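Local structure of ribonuclease J (Methanolobus psychrophilus R15, 5HAB) at residues K163-N171 and V180-S188; F197-L205 and K237-H245. The protein probably degrades RNA as an exoribonuclease of the beta-CASP branch of the metallo-beta-lactamase superfamily. The protein carries 1 engineered substitution. One frame throughout, in Å; residues are numbered along the deposited sequence.

Contacts 1 and 2 follow one another along the chain, their centres about 26 Å apart. Contact 1 is a beta hairpin within the metallo-beta-lactamase sandwich, built largely from apolar pairs and a backbone ladder. Contact 2 is a largely polar contact in which a loop reaches the start of helix 241-253. The two meet where Phe197, at the start of segment 197-205, packs edge-to-face with Phe181 of the hairpin, Phe181 CE1 lying 3.4 Å from Phe197 CG. Measured from nearest atoms, contact 2 is the nearer to the bound RNA, at about 7 Å, while contact 1 lies farther back in the sandwich, at about 13 Å.

Contact 1: K163-N171 and V180-S188; sequences KDITIEFIN and VFVAIHTPS
Glu168 and His185, which are not cross-strand partners, join diagonally across the ladder, between the neighbouring pairs Glu168-Ala183 and Thr166-His185, in a short side-chain hydrogen bond: His185 NE2 gives its proton to Glu168 OE1 at 2.5 Å. With CG set opposite its own backbone N (chi1 175°) and the rest of the chain extended, glutamate is long enough to span this diagonal. Carboxylate and imidazole lie nearly coplanar, 18° apart, and OE1 comes in at the ring edge. Ala183, the directly paired residue, has only a short side chain, its CB lying beside Glu168 CB, 4.2 Å away. Arg213 holds the other oxygen, OE2, in a salt bridge, so this buried carboxylate is gripped on both oxygens and would probably keep its negative charge.

The backbones form an antiparallel ladder, with hydrogen-bonded pairs at Thr166-His185, Glu168-Ala183 and Ile170-Phe181. Both bonds of the Glu168-Ala183 pair are 2.9 Å long, N to O. Beta-branched and aromatic residues suit the opposite face. There Val180 CG2 stands 3.8 Å from the centroid of the Phe169 ring, a CH-pi contact over the middle of the face, while Val182 CG2 approaches the edge of the same ring and also touches Ile167 CG2 at 3.8 Å. Farther along, Ile165 and Ile184 run side by side, their CG2 methyls 4.1 Å apart.

This apolar face packs on strand 49-53 of the other sheet of the sandwich, whereas His185, Ile170 and Phe181 face helix 211-220; strands 158-160 and 189-194 flank the hairpin at its two edges.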
loop_
_atom_site.group_PDB
_atom_site.type_symbol
_atom_site.label_atom_id
_atom_site.label_comp_id
_atom_site.label_asym_id
_atom_site.label_seq_id
_atom_site.Cartn_x
_atom_site.Cartn_y
_atom_site.Cartn_z
ATOM N N LYS B 163 46.404 -4.525 26.115
ATOM C CA LYS B 163 46.746 -3.492 27.088
ATOM C C LYS B 163 45.848 -2.262 26.914
ATOM O O LYS B 163 45.658 -1.480 27.846
ATOM C CB LYS B 163 48.216 -3.086 26.936
ATOM C CG LYS B 163 49.211 -4.237 27.030
ATOM C CD LYS B 163 50.646 -3.740 26.874
ATOM C CE LYS B 163 51.664 -4.762 27.366
ATOM N NZ LYS B 163 51.797 -5.921 26.440
ATOM N N ASP B 164 45.294 -2.111 25.713
ATOM C CA ASP B 164 44.555 -0.916 25.327
ATOM C C ASP B 164 43.081 -1.187 25.016
ATOM O O ASP B 164 42.307 -0.257 24.802
ATOM C CB ASP B 164 45.214 -0.271 24.106
ATOM C CG ASP B 164 46.477 0.489 24.459
ATOM O OD1 ASP B 164 46.660 0.823 25.649
ATOM O OD2 ASP B 164 47.283 0.757 23.544
ATOM N N ILE B 165 42.693 -2.456 24.983
ATOM C CA ILE B 165 41.358 -2.828 24.538
ATOM C C ILE B 165 40.689 -3.767 25.532
ATOM O O ILE B 165 41.228 -4.834 25.833
ATOM C CB ILE B 165 41.405 -3.491 23.146
ATOM C CG1 ILE B 165 41.948 -2.521 22.098
ATOM C CG2 ILE B 165 40.036 -4.026 22.755
ATOM C CD1 ILE B 165 42.097 -3.143 20.740
ATOM N N THR B 166 39.521 -3.380 26.042
ATOM C CA THR B 166 38.719 -4.332 26.824
ATOM C C THR B 166 37.307 -4.429 26.256
ATOM O O THR B 166 36.796 -3.470 25.693
ATOM C CB THR B 166 38.628 -3.956 28.320
ATOM O OG1 THR B 166 37.864 -2.755 28.471
ATOM C CG2 THR B 166 40.011 -3.764 28.924
ATOM N N ILE B 167 36.676 -5.586 26.416
ATOM C CA ILE B 167 35.327 -5.787 25.915
ATOM C C ILE B 167 34.342 -6.022 27.055
ATOM O O ILE B 167 34.493 -6.956 27.840
ATOM C CB ILE B 167 35.298 -6.963 24.924
ATOM C CG1 ILE B 167 36.030 -6.590 23.634
ATOM C CG2 ILE B 167 33.871 -7.398 24.639
ATOM C CD1 ILE B 167 36.155 -7.740 22.657
ATOM N N GLU B 168 33.315 -5.178 27.110
ATOM C CA GLU B 168 32.257 -5.268 28.113
ATOM C C GLU B 168 30.931 -5.684 27.473
ATOM O O GLU B 168 30.545 -5.147 26.438
ATOM C CB GLU B 168 32.101 -3.925 28.834
ATOM C CG GLU B 168 30.948 -3.853 29.827
ATOM C CD GLU B 168 30.831 -2.484 30.475
ATOM O OE1 GLU B 168 31.656 -1.603 30.153
ATOM O OE2 GLU B 168 29.931 -2.292 31.322
ATOM N N PHE B 169 30.244 -6.645 28.082
ATOM C CA PHE B 169 28.893 -7.004 27.661
ATOM C C PHE B 169 27.860 -6.312 28.551
ATOM O O PHE B 169 28.013 -6.275 29.774
ATOM C CB PHE B 169 28.683 -8.521 27.702
ATOM C CG PHE B 169 29.242 -9.256 26.509
ATOM C CD1 PHE B 169 29.954 -8.589 25.528
ATOM C CD2 PHE B 169 29.034 -10.620 26.364
ATOM C CE1 PHE B 169 30.462 -9.270 24.429
ATOM C CE2 PHE B 169 29.538 -11.305 25.268
ATOM C CZ PHE B 169 30.252 -10.629 24.301
ATOM N N ILE B 170 26.818 -5.757 27.937
ATOM C CA ILE B 170 25.704 -5.170 28.684
ATOM C C ILE B 170 24.431 -5.883 28.268
ATOM O O ILE B 170 24.176 -6.029 27.083
ATOM C CB ILE B 170 25.593 -3.660 28.435
ATOM C CG1 ILE B 170 26.916 -2.972 28.756
ATOM C CG2 ILE B 170 24.457 -3.059 29.251
ATOM C CD1 ILE B 170 27.089 -1.671 28.045
ATOM N N ASN B 171 23.625 -6.334 29.222
ATOM C CA ASN B 171 22.441 -7.109 28.855
ATOM C C ASN B 171 21.419 -6.225 28.147
ATOM O O ASN B 171 21.272 -5.042 28.461
ATOM C CB ASN B 171 21.811 -7.776 30.088
ATOM C CG ASN B 171 20.441 -7.225 30.419
ATOM O OD1 ASN B 171 20.312 -6.282 31.199
ATOM N ND2 ASN B 171 19.406 -7.817 29.834
ATOM N N VAL B 180 23.310 -9.039 23.986
ATOM C CA VAL B 180 24.081 -7.981 24.638
ATOM C C VAL B 180 24.425 -6.804 23.711
ATOM O O VAL B 180 24.616 -6.976 22.504
ATOM C CB VAL B 180 25.379 -8.561 25.247
ATOM C CG1 VAL B 180 25.054 -9.570 26.339
ATOM C CG2 VAL B 180 26.251 -9.204 24.167
ATOM N N PHE B 181 24.480 -5.605 24.287
ATOM C CA PHE B 181 25.257 -4.511 23.722
ATOM C C PHE B 181 26.714 -4.841 23.988
ATOM O O PHE B 181 27.038 -5.419 25.035
ATOM C CB PHE B 181 24.932 -3.153 24.365
ATOM C CG PHE B 181 23.537 -2.640 24.100
ATOM C CD1 PHE B 181 22.673 -3.299 23.249
ATOM C CD2 PHE B 181 23.109 -1.465 24.702
ATOM C CE1 PHE B 181 21.404 -2.810 23.021
ATOM C CE2 PHE B 181 21.845 -0.969 24.474
ATOM C CZ PHE B 181 20.989 -1.642 23.633
ATOM N N VAL B 182 27.607 -4.448 23.088
ATOM C CA VAL B 182 29.024 -4.619 23.390
ATOM C C VAL B 182 29.721 -3.265 23.407
ATOM O O VAL B 182 29.568 -2.462 22.490
ATOM C CB VAL B 182 29.707 -5.610 22.405
ATOM C CG1 VAL B 182 29.363 -5.285 20.972
ATOM C CG2 VAL B 182 31.217 -5.600 22.595
ATOM N N ALA B 183 30.453 -3.009 24.489
ATOM C CA ALA B 183 31.257 -1.799 24.625
ATOM C C ALA B 183 32.743 -2.135 24.531
ATOM O O ALA B 183 33.267 -2.921 25.319
ATOM C CB ALA B 183 30.954 -1.091 25.939
ATOM N N ILE B 184 33.407 -1.546 23.547
ATOM C CA ILE B 184 34.839 -1.692 23.370
ATOM C C ILE B 184 35.535 -0.502 24.018
ATOM O O ILE B 184 35.489 0.615 23.508
ATOM C CB ILE B 184 35.200 -1.828 21.884
ATOM C CG1 ILE B 184 34.533 -3.073 21.303
ATOM C CG2 ILE B 184 36.709 -1.882 21.696
ATOM C CD1 ILE B 184 34.730 -3.235 19.830
ATOM N N HIS B 185 36.169 -0.743 25.158
ATOM C CA HIS B 185 36.878 0.309 25.869
ATOM C C HIS B 185 38.291 0.463 25.323
ATOM O O HIS B 185 39.057 -0.514 25.225
ATOM C CB HIS B 185 36.913 0.025 27.371
ATOM C CG HIS B 185 35.557 -0.072 27.998
ATOM N ND1 HIS B 185 34.866 1.032 28.450
ATOM C CD2 HIS B 185 34.766 -1.140 28.251
ATOM C CE1 HIS B 185 33.708 0.647 28.955
ATOM N NE2 HIS B 185 33.623 -0.666 28.848
ATOM N N THR B 186 38.602 1.710 24.971
ATOM C CA THR B 186 39.886 2.125 24.424
ATOM C C THR B 186 40.448 3.222 25.321
ATOM O O THR B 186 39.700 3.818 26.102
ATOM C CB THR B 186 39.750 2.674 22.982
ATOM O OG1 THR B 186 39.301 4.035 23.035
ATOM C CG2 THR B 186 38.776 1.839 22.162
ATOM N N PRO B 187 41.758 3.512 25.206
ATOM C CA PRO B 187 42.335 4.600 26.007
ATOM C C PRO B 187 41.676 5.965 25.789
ATOM O O PRO B 187 41.815 6.835 26.647
ATOM C CB PRO B 187 43.804 4.633 25.553
ATOM C CG PRO B 187 43.864 3.811 24.303
ATOM C CD PRO B 187 42.795 2.790 24.448
ATOM N N SER B 188 40.974 6.148 24.674
ATOM C CA SER B 188 40.306 7.420 24.392
ATOM C C SER B 188 38.805 7.379 24.672
ATOM O O SER B 188 38.110 8.376 24.473
ATOM C CB SER B 188 40.535 7.839 22.941
ATOM O OG SER B 188 41.816 8.416 22.764
#

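Contact 2: F197-L205 and K237-H245. With SO4 (sulfate ion), chain L.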
loop_
_atom_site.group_PDB
_atom_site.type_symbol
_atom_site.label_atom_id
_atom_site.label_comp_id
_atom_site.label_asym_id
_atom_site.label_seq_id
_atom_site.Cartn_x
_atom_site.Cartn_y
_atom_site.Cartn_z
ATOM N N PHE B 197 18.292 -5.223 18.976
ATOM C CA PHE B 197 17.901 -5.027 20.356
ATOM C C PHE B 197 16.568 -4.323 20.490
ATOM O O PHE B 197 16.028 -3.760 19.539
ATOM C CB PHE B 197 18.946 -4.210 21.098
ATOM C CG PHE B 197 18.772 -2.730 20.931
ATOM C CD1 PHE B 197 19.250 -2.093 19.799
ATOM C CD2 PHE B 197 18.120 -1.974 21.899
ATOM C CE1 PHE B 197 19.087 -0.732 19.638
ATOM C CE2 PHE B 197 17.955 -0.617 21.738
ATOM C CZ PHE B 197 18.439 0.004 20.608
ATOM N N LYS B 198 16.106 -4.287 21.727
ATOM C CA LYS B 198 14.812 -3.754 22.063
ATOM C C LYS B 198 14.809 -3.445 23.551
ATOM O O LYS B 198 15.264 -4.252 24.360
ATOM C CB LYS B 198 13.735 -4.771 21.681
ATOM C CG LYS B 198 12.543 -4.843 22.588
ATOM C CD LYS B 198 11.685 -6.028 22.193
ATOM C CE LYS B 198 10.343 -5.985 22.887
ATOM N NZ LYS B 198 9.405 -6.955 22.280
ATOM N N PHE B 199 14.346 -2.257 23.913
ATOM C CA PHE B 199 14.090 -1.970 25.310
ATOM C C PHE B 199 12.821 -2.724 25.709
ATOM O O PHE B 199 11.789 -2.607 25.047
ATOM C CB PHE B 199 13.927 -0.467 25.547
ATOM C CG PHE B 199 15.197 0.318 25.381
ATOM C CD1 PHE B 199 16.429 -0.303 25.478
ATOM C CD2 PHE B 199 15.157 1.679 25.130
ATOM C CE1 PHE B 199 17.599 0.417 25.329
ATOM C CE2 PHE B 199 16.326 2.407 24.979
ATOM C CZ PHE B 199 17.547 1.775 25.079
ATOM N N ASP B 200 12.894 -3.499 26.783
ATOM C CA ASP B 200 11.722 -4.209 27.281
ATOM C C ASP B 200 11.740 -4.169 28.802
ATOM O O ASP B 200 12.560 -4.822 29.443
ATOM C CB ASP B 200 11.678 -5.655 26.777
ATOM C CG ASP B 200 10.321 -6.306 26.993
ATOM O OD1 ASP B 200 9.582 -5.852 27.892
ATOM O OD2 ASP B 200 9.987 -7.264 26.263
ATOM N N ARG B 201 10.813 -3.408 29.368
ATOM C CA ARG B 201 10.790 -3.136 30.799
ATOM C C ARG B 201 10.020 -4.187 31.573
ATOM O O ARG B 201 10.064 -4.218 32.801
ATOM C CB ARG B 201 10.174 -1.762 31.007
ATOM C CG ARG B 201 11.035 -0.702 30.340
ATOM C CD ARG B 201 10.379 0.672 30.300
ATOM N NE ARG B 201 11.254 1.699 29.716
ATOM C CZ ARG B 201 11.466 1.827 28.408
ATOM N NH1 ARG B 201 10.892 0.978 27.572
ATOM N NH2 ARG B 201 12.270 2.771 27.941
ATOM N N THR B 202 9.341 -5.067 30.845
ATOM C CA THR B 202 8.650 -6.203 31.442
ATOM C C THR B 202 8.901 -7.468 30.621
ATOM O O THR B 202 7.969 -8.033 30.049
ATOM C CB THR B 202 7.120 -5.954 31.558
ATOM O OG1 THR B 202 6.555 -5.752 30.256
ATOM C CG2 THR B 202 6.826 -4.729 32.419
ATOM N N PRO B 203 10.167 -7.920 30.559
ATOM C CA PRO B 203 10.478 -9.127 29.786
ATOM C C PRO B 203 9.855 -10.359 30.417
ATOM O O PRO B 203 9.547 -10.340 31.605
ATOM C CB PRO B 203 12.011 -9.206 29.839
ATOM C CG PRO B 203 12.472 -7.911 30.441
ATOM C CD PRO B 203 11.348 -7.413 31.276
ATOM N N THR B 204 9.671 -11.416 29.637
ATOM C CA THR B 204 9.119 -12.650 30.172
ATOM C C THR B 204 10.197 -13.701 30.457
ATOM O O THR B 204 9.877 -14.805 30.899
ATOM C CB THR B 204 8.065 -13.259 29.226
ATOM O OG1 THR B 204 8.674 -13.604 27.978
ATOM C CG2 THR B 204 6.929 -12.271 28.978
ATOM N N LEU B 205 11.464 -13.374 30.213
ATOM C CA LEU B 205 12.528 -14.349 30.465
ATOM C C LEU B 205 13.855 -13.745 30.922
ATOM O O LEU B 205 14.372 -14.112 31.980
ATOM C CB LEU B 205 12.770 -15.192 29.212
ATOM C CG LEU B 205 13.049 -16.674 29.461
ATOM C CD1 LEU B 205 12.015 -17.270 30.400
ATOM C CD2 LEU B 205 13.089 -17.443 28.151
ATOM N N LYS B 237 7.265 3.453 20.802
ATOM C CA LYS B 237 8.174 2.540 21.485
ATOM C C LYS B 237 7.790 1.104 21.163
ATOM O O LYS B 237 6.622 0.821 20.893
ATOM C CB LYS B 237 8.158 2.773 22.995
ATOM C CG LYS B 237 6.883 2.315 23.682
ATOM C CD LYS B 237 6.934 2.583 25.176
ATOM C CE LYS B 237 8.009 1.751 25.856
ATOM N NZ LYS B 237 8.026 1.993 27.326
ATOM N N THR B 238 8.773 0.206 21.143
ATOM C CA THR B 238 8.486 -1.197 20.880
ATOM C C THR B 238 7.619 -1.759 21.995
ATOM O O THR B 238 7.952 -1.623 23.169
ATOM C CB THR B 238 9.761 -2.058 20.776
ATOM O OG1 THR B 238 10.728 -1.403 19.949
ATOM C CG2 THR B 238 9.425 -3.396 20.162
ATOM N N PRO B 239 6.485 -2.365 21.631
ATOM C CA PRO B 239 5.660 -3.034 22.638
ATOM C C PRO B 239 6.434 -4.151 23.329
ATOM O O PRO B 239 7.257 -4.806 22.692
ATOM C CB PRO B 239 4.479 -3.589 21.829
ATOM C CG PRO B 239 4.889 -3.496 20.396
ATOM C CD PRO B 239 5.852 -2.360 20.303
ATOM N N SER B 240 6.189 -4.344 24.620
ATOM C CA SER B 240 6.877 -5.371 25.385
ATOM C C SER B 240 6.547 -6.776 24.899
ATOM O O SER B 240 5.526 -7.006 24.254
ATOM C CB SER B 240 6.535 -5.251 26.869
ATOM O OG SER B 240 6.943 -6.413 27.573
ATOM N N GLU B 241 7.447 -7.708 25.190
ATOM C CA GLU B 241 7.203 -9.127 24.958
ATOM C C GLU B 241 5.975 -9.589 25.745
ATOM O O GLU B 241 5.288 -10.539 25.362
ATOM C CB GLU B 241 8.436 -9.940 25.365
ATOM C CG GLU B 241 8.239 -11.439 25.406
ATOM C CD GLU B 241 7.914 -12.020 24.051
ATOM O OE1 GLU B 241 7.366 -13.140 23.998
ATOM O OE2 GLU B 241 8.218 -11.370 23.030
ATOM N N LEU B 242 5.703 -8.895 26.843
ATOM C CA LEU B 242 4.546 -9.185 27.675
ATOM C C LEU B 242 3.253 -9.048 26.878
ATOM O O LEU B 242 2.297 -9.782 27.108
ATOM C CB LEU B 242 4.526 -8.268 28.896
ATOM C CG LEU B 242 3.375 -8.487 29.876
ATOM C CD1 LEU B 242 3.340 -9.936 30.339
ATOM C CD2 LEU B 242 3.533 -7.563 31.061
ATOM N N ILE B 243 3.233 -8.108 25.938
ATOM C CA ILE B 243 2.080 -7.911 25.067
ATOM C C ILE B 243 1.820 -9.161 24.227
ATOM O O ILE B 243 0.673 -9.599 24.089
ATOM C CB ILE B 243 2.281 -6.674 24.170
ATOM C CG1 ILE B 243 2.447 -5.419 25.032
ATOM C CG2 ILE B 243 1.143 -6.532 23.167
ATOM C CD1 ILE B 243 1.322 -5.201 26.038
ATOM N N ALA B 244 2.886 -9.733 23.670
ATOM C CA ALA B 244 2.774 -10.950 22.865
ATOM C C ALA B 244 2.364 -12.125 23.743
ATOM O O ALA B 244 1.595 -12.996 23.329
ATOM C CB ALA B 244 4.091 -11.251 22.153
ATOM N N HIS B 245 2.890 -12.140 24.961
ATOM C CA HIS B 245 2.505 -13.133 25.953
ATOM C C HIS B 245 0.988 -13.095 26.180
ATOM O O HIS B 245 0.305 -14.114 26.068
ATOM C CB HIS B 245 3.267 -12.888 27.259
ATOM C CG HIS B 245 2.921 -13.847 28.354
ATOM N ND1 HIS B 245 3.498 -15.093 28.464
ATOM C CD2 HIS B 245 2.066 -13.734 29.398
ATOM C CE1 HIS B 245 3.008 -15.710 29.524
ATOM N NE2 HIS B 245 2.139 -14.905 30.109
HETATM S S SO4 L . -0.240 -15.910 32.867
HETATM O O1 SO4 L . -1.700 -15.949 32.798
HETATM O O2 SO4 L . 0.173 -15.057 33.978
HETATM O O3 SO4 L . 0.281 -17.262 33.064
HETATM O O4 SO4 L . 0.289 -15.362 31.622
HETATM O O HOH W 1 9.941 -9.491 21.947
HETATM O O HOH W 2 6.343 -14.581 26.133
#
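Asp200 and Ser240 both turn their polar groups opposite their own backbone N, with chi1 of -166° for Asp200 CG and 167° for Ser240 OG, and these torsions bring carboxylate and hydroxyl together at the start of helix 241-253. Ser240 OG donates to Asp200 OD1 at 2.7 Å, and Glu241 N donates to Asp200 OD2 at 2.8 Å; both approach on the syn side, somewhat out of the carboxylate plane. Aspartate suits the place because its two oxygens can take a hydroxyl and the adjoining amide at once. On its anti side, OD1 also receives Thr202 N, which closes an Asx turn and fixes the loop around the carboxylate.

Serine is equally apt, since its hydroxyl gives to Asp200 while accepting from Leu242 N at 2.9 Å. Thr202 OG1 lies close to the same hydroxyl and touches Leu242 CB. The extended chain of Lys198 crosses the Thr238 CG2 methyl at a slant and donates from NZ to Pro239 O at 3.1 Å; NZ also bonds to Ser408 O, and a water links it to Glu241 OE2. A second water joins Thr204 OG1 to Glu241 OE1, an oxygen salt-bridged to Arg273.

Lys237 NZ sits over one face of the Arg201 guanidinium, 3.1 Å from NH1, a close approach of like charges probably eased by the salt bridge from this lysine to Asp250 of the second subunit.

The serine N-cap is a standard helix start; here Asp200, held in its Asx turn, binds both capping hydroxyl and Glu241 amide, tying the loop after strand 189-194 to helix 241-253.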